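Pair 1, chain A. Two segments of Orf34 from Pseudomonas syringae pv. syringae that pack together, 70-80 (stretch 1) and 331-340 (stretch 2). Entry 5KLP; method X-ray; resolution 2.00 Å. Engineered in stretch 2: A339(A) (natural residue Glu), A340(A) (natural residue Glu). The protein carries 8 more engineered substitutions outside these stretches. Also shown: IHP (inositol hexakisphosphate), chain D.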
# COMPACT_ATOMS: atom_id res chain seq x y z
N ASP A 70 8.97 7.43 9.19
CA ASP A 70 10.25 7.94 8.70
C ASP A 70 11.40 6.98 9.05
O ASP A 70 12.30 6.77 8.24
CB ASP A 70 10.56 9.33 9.27
CG ASP A 70 9.67 10.41 8.70
OD1 ASP A 70 9.01 10.17 7.66
OD2 ASP A 70 9.64 11.52 9.28
N ALA A 71 11.35 6.39 10.24
CA ALA A 71 12.42 5.49 10.66
C ALA A 71 12.43 4.22 9.81
O ALA A 71 13.48 3.74 9.40
CB ALA A 71 12.29 5.15 12.13
N MSE A 72 11.25 3.69 9.53
CA MSE A 72 11.17 2.49 8.73
C MSE A 72 11.52 2.78 7.27
O MSE A 72 12.16 1.97 6.60
CB MSE A 72 9.78 1.86 8.85
CG MSE A 72 9.48 1.34 10.24
SE MSE A 72 7.62 0.75 10.41
CE MSE A 72 6.79 2.48 10.75
N VAL A 73 11.10 3.94 6.78
CA VAL A 73 11.45 4.31 5.40
C VAL A 73 12.96 4.43 5.24
O VAL A 73 13.55 3.93 4.27
CB VAL A 73 10.79 5.63 5.00
CG1 VAL A 73 11.45 6.21 3.76
CG2 VAL A 73 9.29 5.44 4.81
N TYR A 74 13.58 5.10 6.20
CA TYR A 74 15.03 5.30 6.22
C TYR A 74 15.77 3.95 6.18
O TYR A 74 16.77 3.79 5.48
CB TYR A 74 15.43 6.14 7.43
CG TYR A 74 16.89 6.47 7.50
CD1 TYR A 74 17.43 7.45 6.67
CD2 TYR A 74 17.73 5.86 8.42
CE1 TYR A 74 18.76 7.78 6.73
CE2 TYR A 74 19.07 6.20 8.49
CZ TYR A 74 19.58 7.16 7.64
OH TYR A 74 20.90 7.48 7.70
N ILE A 75 15.30 2.99 6.98
CA ILE A 75 15.92 1.66 7.04
C ILE A 75 15.72 0.89 5.72
O ILE A 75 16.64 0.28 5.18
CB ILE A 75 15.29 0.81 8.18
CG1 ILE A 75 15.67 1.36 9.56
CG2 ILE A 75 15.66 -0.65 8.02
CD1 ILE A 75 17.13 1.45 9.80
N GLU A 76 14.51 0.95 5.19
CA GLU A 76 14.21 0.17 3.99
C GLU A 76 14.94 0.73 2.77
O GLU A 76 15.36 -0.03 1.90
CB GLU A 76 12.70 0.14 3.75
CG GLU A 76 11.89 -0.75 4.70
CD GLU A 76 12.29 -2.24 4.64
OE1 GLU A 76 13.05 -2.64 3.75
OE2 GLU A 76 11.79 -3.02 5.47
N ASN A 77 15.14 2.05 2.73
CA ASN A 77 15.90 2.64 1.64
C ASN A 77 17.34 2.14 1.63
O ASN A 77 17.96 2.02 0.57
CB ASN A 77 15.89 4.16 1.73
CG ASN A 77 14.67 4.77 1.08
OD1 ASN A 77 14.08 4.17 0.17
ND2 ASN A 77 14.29 5.97 1.52
N GLN A 78 17.86 1.85 2.82
CA GLN A 78 19.19 1.30 2.97
C GLN A 78 19.24 -0.18 2.64
O GLN A 78 20.18 -0.62 2.00
CB GLN A 78 19.71 1.54 4.38
CG GLN A 78 19.82 3.01 4.67
CD GLN A 78 20.67 3.75 3.65
OE1 GLN A 78 20.15 4.54 2.86
NE2 GLN A 78 21.97 3.48 3.66
N ARG A 79 18.25 -0.94 3.11
CA ARG A 79 18.22 -2.38 2.85
C ARG A 79 18.13 -2.65 1.34
O ARG A 79 18.69 -3.62 0.84
CB ARG A 79 17.03 -3.06 3.55
CG ARG A 79 17.07 -2.98 5.07
CD ARG A 79 15.96 -3.77 5.77
NE ARG A 79 15.95 -5.19 5.40
CZ ARG A 79 15.17 -5.75 4.48
NH1 ARG A 79 14.29 -5.03 3.78
NH2 ARG A 79 15.27 -7.06 4.25
N ASN A 80 17.39 -1.79 0.64
CA ASN A 80 17.14 -1.97 -0.79
C ASN A 80 17.43 -0.70 -1.57
O ASN A 80 16.51 0.03 -1.91
CB ASN A 80 15.68 -2.36 -1.05
CG ASN A 80 15.19 -3.45 -0.13
OD1 ASN A 80 15.48 -4.62 -0.34
ND2 ASN A 80 14.43 -3.06 0.90
N GLN A 331 7.87 -7.21 11.64
CA GLN A 331 9.05 -7.36 10.79
C GLN A 331 9.76 -6.02 10.58
O GLN A 331 10.99 -5.95 10.65
CB GLN A 331 8.65 -7.96 9.45
CG GLN A 331 9.70 -7.82 8.38
CD GLN A 331 9.18 -8.27 7.02
OE1 GLN A 331 9.04 -9.47 6.76
NE2 GLN A 331 8.85 -7.30 6.17
N GLU A 332 8.98 -4.97 10.33
CA GLU A 332 9.56 -3.66 10.07
C GLU A 332 10.22 -3.06 11.31
O GLU A 332 11.30 -2.47 11.23
CB GLU A 332 8.49 -2.72 9.54
CG GLU A 332 7.97 -3.17 8.19
CD GLU A 332 9.11 -3.44 7.23
OE1 GLU A 332 9.67 -2.45 6.70
OE2 GLU A 332 9.46 -4.63 7.02
N ILE A 333 9.58 -3.20 12.46
CA ILE A 333 10.13 -2.68 13.71
C ILE A 333 11.43 -3.41 14.03
O ILE A 333 12.45 -2.79 14.38
CB ILE A 333 9.12 -2.83 14.85
CG1 ILE A 333 7.88 -1.99 14.53
CG2 ILE A 333 9.73 -2.42 16.19
CD1 ILE A 333 6.76 -2.14 15.52
N LYS A 334 11.41 -4.73 13.86
CA LYS A 334 12.61 -5.54 14.00
C LYS A 334 13.74 -5.04 13.09
O LYS A 334 14.88 -4.88 13.52
CB LYS A 334 12.30 -7.01 13.69
CG LYS A 334 13.47 -7.97 13.90
CD LYS A 334 13.19 -9.31 13.23
CE LYS A 334 14.40 -10.23 13.25
NZ LYS A 334 14.06 -11.63 12.88
N ARG A 335 13.43 -4.75 11.83
CA ARG A 335 14.45 -4.24 10.93
C ARG A 335 15.02 -2.91 11.43
O ARG A 335 16.22 -2.67 11.35
CB ARG A 335 13.89 -4.11 9.52
CG ARG A 335 13.78 -5.45 8.82
CD ARG A 335 13.01 -5.34 7.50
NE ARG A 335 12.87 -6.66 6.90
CZ ARG A 335 12.19 -6.89 5.77
NH1 ARG A 335 11.62 -5.89 5.12
NH2 ARG A 335 12.11 -8.13 5.31
N VAL A 336 14.16 -2.05 11.96
CA VAL A 336 14.63 -0.77 12.50
C VAL A 336 15.52 -0.99 13.73
O VAL A 336 16.64 -0.46 13.80
CB VAL A 336 13.47 0.14 12.88
CG1 VAL A 336 14.00 1.38 13.59
CG2 VAL A 336 12.72 0.55 11.62
N LEU A 337 15.05 -1.81 14.67
CA LEU A 337 15.78 -2.02 15.92
C LEU A 337 17.08 -2.77 15.67
O LEU A 337 18.07 -2.58 16.39
CB LEU A 337 14.92 -2.75 16.95
CG LEU A 337 13.76 -1.91 17.50
CD1 LEU A 337 12.94 -2.71 18.51
CD2 LEU A 337 14.28 -0.61 18.12
N ALA A 338 17.08 -3.62 14.65
CA ALA A 338 18.28 -4.39 14.31
C ALA A 338 19.42 -3.44 13.91
O ALA A 338 20.58 -3.67 14.26
CB ALA A 338 17.98 -5.37 13.20
N ALA A 339 19.09 -2.39 13.17
CA ALA A 339 20.10 -1.39 12.84
C ALA A 339 20.58 -0.67 14.10
O ALA A 339 21.76 -0.37 14.25
CB ALA A 339 19.55 -0.39 11.83
N ALA A 340 19.65 -0.38 15.00
CA ALA A 340 20.00 0.37 16.21
C ALA A 340 20.79 -0.48 17.20
O ALA A 340 21.51 0.05 18.06
CB ALA A 340 18.73 0.93 16.86
C1 IHP D . 11.20 -10.71 3.62
C2 IHP D . 9.72 -10.14 3.52
C3 IHP D . 8.46 -10.93 4.04
C4 IHP D . 8.79 -12.40 4.58
C5 IHP D . 10.08 -13.05 4.13
C6 IHP D . 11.18 -12.04 4.47
O11 IHP D . 11.79 -10.82 2.46
P1 IHP D . 13.21 -10.14 1.86
O21 IHP D . 13.03 -9.74 0.40
O31 IHP D . 14.35 -11.16 1.94
O41 IHP D . 13.68 -8.90 2.60
O12 IHP D . 9.45 -9.56 2.30
P2 IHP D . 9.13 -7.91 2.28
O22 IHP D . 10.35 -7.14 2.84
O32 IHP D . 8.79 -7.34 0.90
O42 IHP D . 7.98 -7.61 3.27
O13 IHP D . 7.64 -10.97 3.07
P3 IHP D . 6.08 -10.41 2.76
O23 IHP D . 5.82 -8.90 2.85
O33 IHP D . 6.11 -10.83 1.29
O43 IHP D . 4.99 -11.15 3.53
O14 IHP D . 7.77 -13.24 4.39
P4 IHP D . 6.69 -13.60 5.54
O24 IHP D . 5.65 -12.50 5.71
O34 IHP D . 5.98 -14.95 5.27
O44 IHP D . 7.39 -13.76 6.91
O15 IHP D . 10.10 -13.56 2.88
P5 IHP D . 10.19 -15.23 2.55
O25 IHP D . 9.93 -16.05 3.82
O35 IHP D . 9.12 -15.64 1.50
O45 IHP D . 11.56 -15.64 2.01
O16 IHP D . 12.37 -12.63 4.46
P6 IHP D . 13.61 -12.27 5.46
O26 IHP D . 13.07 -11.94 6.86
O36 IHP D . 14.60 -13.44 5.58
O46 IHP D . 14.39 -11.06 4.95

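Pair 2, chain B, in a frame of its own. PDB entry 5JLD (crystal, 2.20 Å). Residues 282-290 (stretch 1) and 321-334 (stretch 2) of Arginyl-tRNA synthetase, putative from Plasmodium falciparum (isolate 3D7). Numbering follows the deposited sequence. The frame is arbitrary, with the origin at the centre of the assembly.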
# COMPACT_ATOMS: atom_id res chain seq x y z
N LEU B 282 -11.98 15.84 23.58
CA LEU B 282 -11.16 15.05 24.50
C LEU B 282 -11.86 14.73 25.84
O LEU B 282 -11.87 13.59 26.30
CB LEU B 282 -9.83 15.77 24.75
CG LEU B 282 -8.84 15.88 23.57
CD1 LEU B 282 -7.58 16.66 23.95
CD2 LEU B 282 -8.46 14.47 23.06
N SER B 283 -12.51 15.73 26.44
CA SER B 283 -13.17 15.51 27.73
C SER B 283 -14.30 14.49 27.54
O SER B 283 -14.43 13.54 28.32
CB SER B 283 -13.70 16.83 28.31
OG SER B 283 -12.66 17.52 28.99
N THR B 284 -15.04 14.63 26.43
CA THR B 284 -16.06 13.65 26.09
C THR B 284 -15.41 12.26 26.05
O THR B 284 -15.87 11.31 26.72
CB THR B 284 -16.74 13.99 24.74
OG1 THR B 284 -17.63 15.09 24.93
CG2 THR B 284 -17.52 12.81 24.18
N VAL B 285 -14.29 12.14 25.34
CA VAL B 285 -13.71 10.81 25.18
C VAL B 285 -13.31 10.31 26.55
O VAL B 285 -13.61 9.15 26.90
CB VAL B 285 -12.50 10.79 24.20
CG1 VAL B 285 -11.87 9.39 24.15
CG2 VAL B 285 -12.96 11.16 22.80
N LEU B 286 -12.77 11.20 27.39
CA LEU B 286 -12.24 10.70 28.65
C LEU B 286 -13.43 10.32 29.51
O LEU B 286 -13.39 9.29 30.20
CB LEU B 286 -11.34 11.72 29.34
CG LEU B 286 -9.94 11.86 28.73
CD1 LEU B 286 -9.07 12.66 29.64
CD2 LEU B 286 -9.30 10.49 28.44
N ASP B 287 -14.51 11.11 29.36
CA ASP B 287 -15.71 10.87 30.15
C ASP B 287 -16.16 9.47 29.83
O ASP B 287 -16.39 8.66 30.74
CB ASP B 287 -16.80 11.90 29.87
CG ASP B 287 -16.55 13.22 30.59
OD1 ASP B 287 -15.79 13.21 31.59
OD2 ASP B 287 -17.10 14.26 30.17
N LEU B 288 -16.15 9.15 28.53
CA LEU B 288 -16.65 7.84 28.11
C LEU B 288 -15.79 6.77 28.77
O LEU B 288 -16.32 5.84 29.41
CB LEU B 288 -16.64 7.70 26.58
CG LEU B 288 -17.81 8.46 25.93
CD1 LEU B 288 -17.71 8.41 24.42
CD2 LEU B 288 -19.17 7.92 26.40
N LEU B 289 -14.47 6.94 28.69
CA LEU B 289 -13.57 5.94 29.22
C LEU B 289 -13.75 5.81 30.73
O LEU B 289 -13.74 4.71 31.26
CB LEU B 289 -12.13 6.27 28.87
CG LEU B 289 -11.88 5.95 27.40
CD1 LEU B 289 -10.56 6.51 26.94
CD2 LEU B 289 -11.95 4.43 27.17
N LYS B 290 -14.02 6.94 31.40
CA LYS B 290 -14.13 6.88 32.85
C LYS B 290 -15.37 6.06 33.17
O LYS B 290 -15.38 5.28 34.13
CB LYS B 290 -14.19 8.28 33.47
CG LYS B 290 -12.89 9.06 33.33
CD LYS B 290 -12.97 10.48 33.92
CE LYS B 290 -11.67 11.26 33.69
NZ LYS B 290 -11.61 12.56 34.44
N GLY B 321 -4.88 17.78 33.40
CA GLY B 321 -4.77 17.96 31.96
C GLY B 321 -4.79 16.66 31.16
O GLY B 321 -4.82 15.57 31.72
N TYR B 322 -4.78 16.78 29.83
CA TYR B 322 -4.91 15.64 28.94
C TYR B 322 -3.57 14.92 28.73
O TYR B 322 -2.56 15.56 28.42
CB TYR B 322 -5.49 16.10 27.60
CG TYR B 322 -6.84 16.79 27.72
CD1 TYR B 322 -7.93 16.14 28.31
CD2 TYR B 322 -7.04 18.09 27.24
CE1 TYR B 322 -9.17 16.74 28.41
CE2 TYR B 322 -8.27 18.70 27.33
CZ TYR B 322 -9.33 18.03 27.92
OH TYR B 322 -10.55 18.67 28.01
N GLY B 323 -3.56 13.60 28.92
CA GLY B 323 -2.34 12.81 28.79
C GLY B 323 -1.87 12.70 27.34
O GLY B 323 -2.67 12.87 26.42
N TYR B 324 -0.59 12.41 27.12
CA TYR B 324 -0.09 12.48 25.75
C TYR B 324 -0.55 11.31 24.86
O TYR B 324 -0.24 11.29 23.67
CB TYR B 324 1.45 12.61 25.71
CG TYR B 324 2.29 11.54 26.39
CD1 TYR B 324 2.35 10.23 25.90
CD2 TYR B 324 3.10 11.87 27.48
CE1 TYR B 324 3.15 9.26 26.51
CE2 TYR B 324 3.91 10.91 28.10
CZ TYR B 324 3.93 9.61 27.61
OH TYR B 324 4.72 8.67 28.22
N ASP B 325 -1.34 10.39 25.41
CA ASP B 325 -1.91 9.31 24.61
C ASP B 325 -3.40 9.54 24.33
O ASP B 325 -4.05 8.73 23.65
CB ASP B 325 -1.70 7.97 25.32
CG ASP B 325 -0.24 7.57 25.35
OD1 ASP B 325 0.40 7.65 24.28
OD2 ASP B 325 0.28 7.21 26.44
N SER B 326 -3.94 10.65 24.84
CA SER B 326 -5.38 10.93 24.76
C SER B 326 -5.81 11.28 23.33
O SER B 326 -6.89 10.88 22.88
CB SER B 326 -5.75 12.07 25.71
OG SER B 326 -4.98 13.24 25.45
N THR B 327 -4.96 11.99 22.60
CA THR B 327 -5.28 12.32 21.21
C THR B 327 -5.44 11.08 20.31
O THR B 327 -6.35 11.03 19.49
CB THR B 327 -4.21 13.26 20.60
OG1 THR B 327 -4.22 14.51 21.30
CG2 THR B 327 -4.50 13.52 19.12
N ASP B 328 -4.57 10.08 20.44
CA ASP B 328 -4.67 8.92 19.53
C ASP B 328 -5.96 8.13 19.81
O ASP B 328 -6.71 7.75 18.89
CB ASP B 328 -3.46 8.01 19.68
CG ASP B 328 -2.19 8.63 19.11
OD1 ASP B 328 -2.29 9.51 18.23
OD2 ASP B 328 -1.10 8.21 19.53
N VAL B 329 -6.25 7.97 21.10
CA VAL B 329 -7.46 7.29 21.54
C VAL B 329 -8.70 8.04 21.03
O VAL B 329 -9.63 7.42 20.51
CB VAL B 329 -7.49 7.16 23.08
CG1 VAL B 329 -8.80 6.54 23.54
CG2 VAL B 329 -6.30 6.30 23.55
N ALA B 330 -8.70 9.37 21.16
CA ALA B 330 -9.83 10.17 20.69
C ALA B 330 -9.98 10.06 19.18
O ALA B 330 -11.09 9.97 18.68
CB ALA B 330 -9.68 11.68 21.09
N ALA B 331 -8.86 10.08 18.46
CA ALA B 331 -8.96 9.99 17.01
C ALA B 331 -9.59 8.66 16.61
O ALA B 331 -10.44 8.62 15.72
CB ALA B 331 -7.59 10.16 16.34
N LEU B 332 -9.20 7.57 17.28
CA LEU B 332 -9.79 6.28 16.89
C LEU B 332 -11.28 6.23 17.28
O LEU B 332 -12.11 5.72 16.52
CB LEU B 332 -9.02 5.10 17.51
CG LEU B 332 -9.29 3.70 16.94
CD1 LEU B 332 -9.48 3.69 15.41
CD2 LEU B 332 -8.13 2.80 17.32
N TYR B 333 -11.61 6.78 18.46
CA TYR B 333 -13.02 6.99 18.84
C TYR B 333 -13.82 7.69 17.74
O TYR B 333 -14.93 7.25 17.37
CB TYR B 333 -13.11 7.83 20.13
CG TYR B 333 -14.49 8.44 20.32
CD1 TYR B 333 -15.52 7.71 20.90
CD2 TYR B 333 -14.76 9.74 19.90
CE1 TYR B 333 -16.79 8.27 21.05
CE2 TYR B 333 -16.02 10.29 20.05
CZ TYR B 333 -17.02 9.56 20.63
OH TYR B 333 -18.26 10.12 20.78
N TYR B 334 -13.26 8.77 17.22
CA TYR B 334 -13.90 9.57 16.19
C TYR B 334 -14.07 8.77 14.91
O TYR B 334 -15.15 8.76 14.33
CB TYR B 334 -13.09 10.85 15.92
CG TYR B 334 -13.63 11.69 14.77
CD1 TYR B 334 -14.67 12.60 14.96
CD2 TYR B 334 -13.10 11.57 13.49
CE1 TYR B 334 -15.17 13.37 13.89
CE2 TYR B 334 -13.57 12.32 12.43
CZ TYR B 334 -14.61 13.22 12.63
OH TYR B 334 -15.06 13.94 11.56

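The sharpest difference lies where R79(A) and R335(A) of pair 1 match L289(B) and V329(B) of pair 2. In pair 1 the two guanidiniums lie flat on one another, centres 3.4 Å apart and planes at 13°; in pair 2 the same backbone positions meet through two methyl groups, L289(B) CD1 to V329(B) CG1 at 3.8 Å.

The frame beneath them is nearly the same. Two helices cross close to perpendicular, at 74° in pair 1 and 86° in pair 2, with axes 9.3 and 9.7 Å apart at closest approach, and 14 central residues superpose to 0.5 Å. The closest CA pairs share only their second member: M72(A) CA lies 6.1 Å from V336(A) CA, and V285(B) CA lies 6.0 Å from A330(B) CA. V336(A) matches A330(B), whereas M72(A) and V285(B) sit about one turn apart in the superposition.

At the crossing both pairs obey one rule: a branched aliphatic residue on the first helix points toward a small or medium one on the second. I75(A) CG1 rests 3.7 Å from V336(A) CG2, and V285(B) CG2 rests 3.7 Å from A330(B) CB. One turn earlier, M72(A) and L282(B) match and pack on the same partner position, M72(A) CG at 3.6 Å from V336(A) CG2 and L282(B) CD2 at 3.6 Å from A330(B) CB.

Away from that centre the solutions part. Stacked arginines bring like charges together, R79(A) NH1 to R335(A) NH1 at 3.1 Å, so each needs compensation. E76(A) supplies it to both, through salt bridges from OE1 to R79(A) NH1 at 2.7 Å and from OE2 to R335(A) NH1 at 2.9 Å. The bound inositol hexakisphosphate adds more: R79(A) NH2 donates to its O41 at 2.9 Å and R335(A) NH1 to its O22 at 2.9 Å, near the guanidinium edges, leaving faces free to stack. E76(A) OE2 also sits 2.5 Å from E332(A) OE1, close enough that an acid group probably holds a proton. Pair 2 places L286(B) and S326(B) at these two acidic positions. L286(B) CD1 meets Y322(B) CD1 at 3.9 Å, while S326(B) OG turns back to G323(B) O at 2.5 Å, within a type I turn from G323(B) to S326(B).

Aromatic rings carry much of the contact in pair 2. Y322(B), in the loop before its helix, offers a ring face to L282(B), whose CB lies 3.9 Å from the ring centroid, and its hydroxyl forms a hydrogen bond with the hydroxyl of S283(B), S283(B) OG to Y322(B) OH at 2.6 Å. Y333(B) matches A339(A), an engineered alanine. The tyrosine reaches V285(B) CG2 with CD2 at 3.7 Å and L288(B) CD1 with CE1 at 3.5 Å, whereas A339(A) CB touches I75(A) CD1 at 3.7 Å.

The buried areas are 460 Å² in pair 1 and 590 Å² in pair 2. For a designer, in both pairs the centre is aliphatic, and around it one pair uses balanced charge and the other hydrocarbon and rings.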